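Local atomic coordinates of UDP-N-acetylglucosamine pyrophosphorylase (Entamoeba histolytica, PDB entry 3OC9), a protein that probably catalyses the formation of UDP-N-acetylglucosamine and diphosphate from UTP and N-acetylglucosamine 1-phosphate. Residues 264-269 and 310-315. Sequence-based numbering, arbitrary orientation.
Sequences NGYSTS and IFFFDV. Unlike the reference sequence in segment 310-315: Ile310 (reference Met).
The ring of Phe312 meets two polar side-chain ends that project from the strand ending at Ser267. Tyr266 OH lies 3.6 Å from Phe312 CD1, and Asn264 ND2 lies 3.5 Å from Phe312 CE1, so the two groups touch neighbouring carbons, each tilted from the ring. The tyrosine side chain crosses that of Phe312 at about a right angle, whereas the asparagine comes in on a slant, its amide plane turned 61° from the ring. Asn264 and Tyr266, two apart in an extended strand, both point at the loop; with CG anti to the carbonyl carbon in each, they leave the strand alike and bring ND2 and OH to the same ring. The CA atoms of Tyr266 and Val315 are 11.3 Å apart, and the long phenol carries its OH across this gap to Phe312. Strand 263-267 is an antiparallel member of the central mixed sheet of this GT-A-type nucleotidyltransferase, paired with strands 180-184 and 209-215; the loop joins strands 305-309 and 322-326. Asparagine suits its buried place because its short amide donates from ND2 to His260 NE2, which fixes its turn, while the nitrogen also lies against Phe312. Phenylalanine offers a flat ring, set by CG between the backbone N and the carbonyl carbon (chi1 78°), with OH and ND2 on one side and Phe313 CD1 4.3 Å above the other face. His157 meets this ring edge-to-face and hydrogen-bonds Phe312 N through ND1.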
# COMPACT_ATOMS: atom_id res chain seq x y z
N ASN A 264 -1.45 -6.07 -2.60
CA ASN A 264 -2.24 -7.17 -3.27
C ASN A 264 -2.45 -6.90 -4.76
O ASN A 264 -2.81 -5.78 -5.14
CB ASN A 264 -3.61 -7.36 -2.55
CG ASN A 264 -3.45 -7.76 -1.06
OD1 ASN A 264 -2.88 -8.81 -0.76
ND2 ASN A 264 -3.95 -6.92 -0.14
N GLY A 265 -2.20 -7.92 -5.60
CA GLY A 265 -2.47 -7.84 -7.04
C GLY A 265 -3.78 -8.53 -7.45
O GLY A 265 -4.09 -9.61 -6.93
N TYR A 266 -4.53 -7.90 -8.36
CA TYR A 266 -5.85 -8.40 -8.81
C TYR A 266 -5.97 -8.43 -10.35
O TYR A 266 -5.57 -7.45 -11.01
CB TYR A 266 -6.97 -7.50 -8.29
CG TYR A 266 -7.08 -7.29 -6.78
CD1 TYR A 266 -7.68 -8.26 -5.96
CD2 TYR A 266 -6.66 -6.09 -6.19
CE1 TYR A 266 -7.82 -8.05 -4.58
CE2 TYR A 266 -6.80 -5.87 -4.79
CZ TYR A 266 -7.37 -6.85 -4.00
OH TYR A 266 -7.50 -6.63 -2.63
N SER A 267 -6.53 -9.50 -10.90
CA SER A 267 -6.89 -9.53 -12.35
C SER A 267 -8.14 -8.67 -12.58
O SER A 267 -8.95 -8.51 -11.66
CB SER A 267 -7.08 -10.99 -12.86
OG SER A 267 -8.31 -11.55 -12.39
N THR A 268 -8.28 -8.10 -13.78
CA THR A 268 -9.43 -7.22 -14.11
C THR A 268 -10.75 -8.02 -14.04
O THR A 268 -11.77 -7.52 -13.53
CB THR A 268 -9.22 -6.49 -15.48
OG1 THR A 268 -8.03 -5.68 -15.41
CG2 THR A 268 -10.41 -5.60 -15.83
N SER A 269 -10.71 -9.27 -14.51
CA SER A 269 -11.87 -10.16 -14.42
C SER A 269 -12.30 -10.38 -12.96
O SER A 269 -13.51 -10.43 -12.66
CB SER A 269 -11.59 -11.50 -15.11
OG SER A 269 -12.71 -12.36 -15.05
N ILE A 310 -16.98 -1.33 5.79
CA ILE A 310 -16.73 -2.62 5.10
C ILE A 310 -15.22 -2.72 4.80
O ILE A 310 -14.55 -1.68 4.59
CB ILE A 310 -17.60 -2.81 3.80
CG1 ILE A 310 -17.55 -1.55 2.92
CG2 ILE A 310 -19.10 -3.18 4.16
CD1 ILE A 310 -18.25 -1.66 1.53
N PHE A 311 -14.67 -3.95 4.82
CA PHE A 311 -13.19 -4.20 4.77
C PHE A 311 -12.79 -4.94 3.47
O PHE A 311 -13.42 -5.93 3.10
CB PHE A 311 -12.76 -5.09 5.98
CG PHE A 311 -12.83 -4.42 7.35
CD1 PHE A 311 -13.02 -3.04 7.50
CD2 PHE A 311 -12.63 -5.19 8.50
CE1 PHE A 311 -13.05 -2.44 8.77
CE2 PHE A 311 -12.65 -4.60 9.77
CZ PHE A 311 -12.86 -3.22 9.90
N PHE A 312 -11.76 -4.47 2.76
CA PHE A 312 -11.46 -5.02 1.43
C PHE A 312 -11.09 -6.51 1.49
O PHE A 312 -11.43 -7.26 0.59
CB PHE A 312 -10.41 -4.19 0.64
CG PHE A 312 -8.99 -4.41 1.08
CD1 PHE A 312 -8.30 -5.59 0.73
CD2 PHE A 312 -8.33 -3.45 1.84
CE1 PHE A 312 -6.97 -5.81 1.17
CE2 PHE A 312 -7.01 -3.65 2.28
CZ PHE A 312 -6.33 -4.84 1.94
N PHE A 313 -10.42 -6.92 2.57
CA PHE A 313 -9.94 -8.32 2.68
C PHE A 313 -11.04 -9.36 2.90
O PHE A 313 -10.81 -10.57 2.73
CB PHE A 313 -8.75 -8.46 3.67
CG PHE A 313 -8.98 -7.83 5.02
CD1 PHE A 313 -8.45 -6.57 5.32
CD2 PHE A 313 -9.73 -8.49 6.01
CE1 PHE A 313 -8.66 -5.97 6.57
CE2 PHE A 313 -9.94 -7.90 7.28
CZ PHE A 313 -9.41 -6.63 7.55
N ASP A 314 -12.26 -8.91 3.23
CA ASP A 314 -13.39 -9.85 3.26
C ASP A 314 -13.80 -10.36 1.87
O ASP A 314 -14.64 -11.26 1.78
CB ASP A 314 -14.62 -9.25 4.01
CG ASP A 314 -14.42 -9.18 5.53
OD1 ASP A 314 -13.76 -10.08 6.12
OD2 ASP A 314 -14.94 -8.21 6.16
N VAL A 315 -13.19 -9.82 0.80
CA VAL A 315 -13.41 -10.31 -0.57
C VAL A 315 -12.56 -11.56 -0.93
O VAL A 315 -12.90 -12.29 -1.86
CB VAL A 315 -13.24 -9.19 -1.66
CG1 VAL A 315 -11.80 -9.06 -2.16
CG2 VAL A 315 -14.20 -9.45 -2.84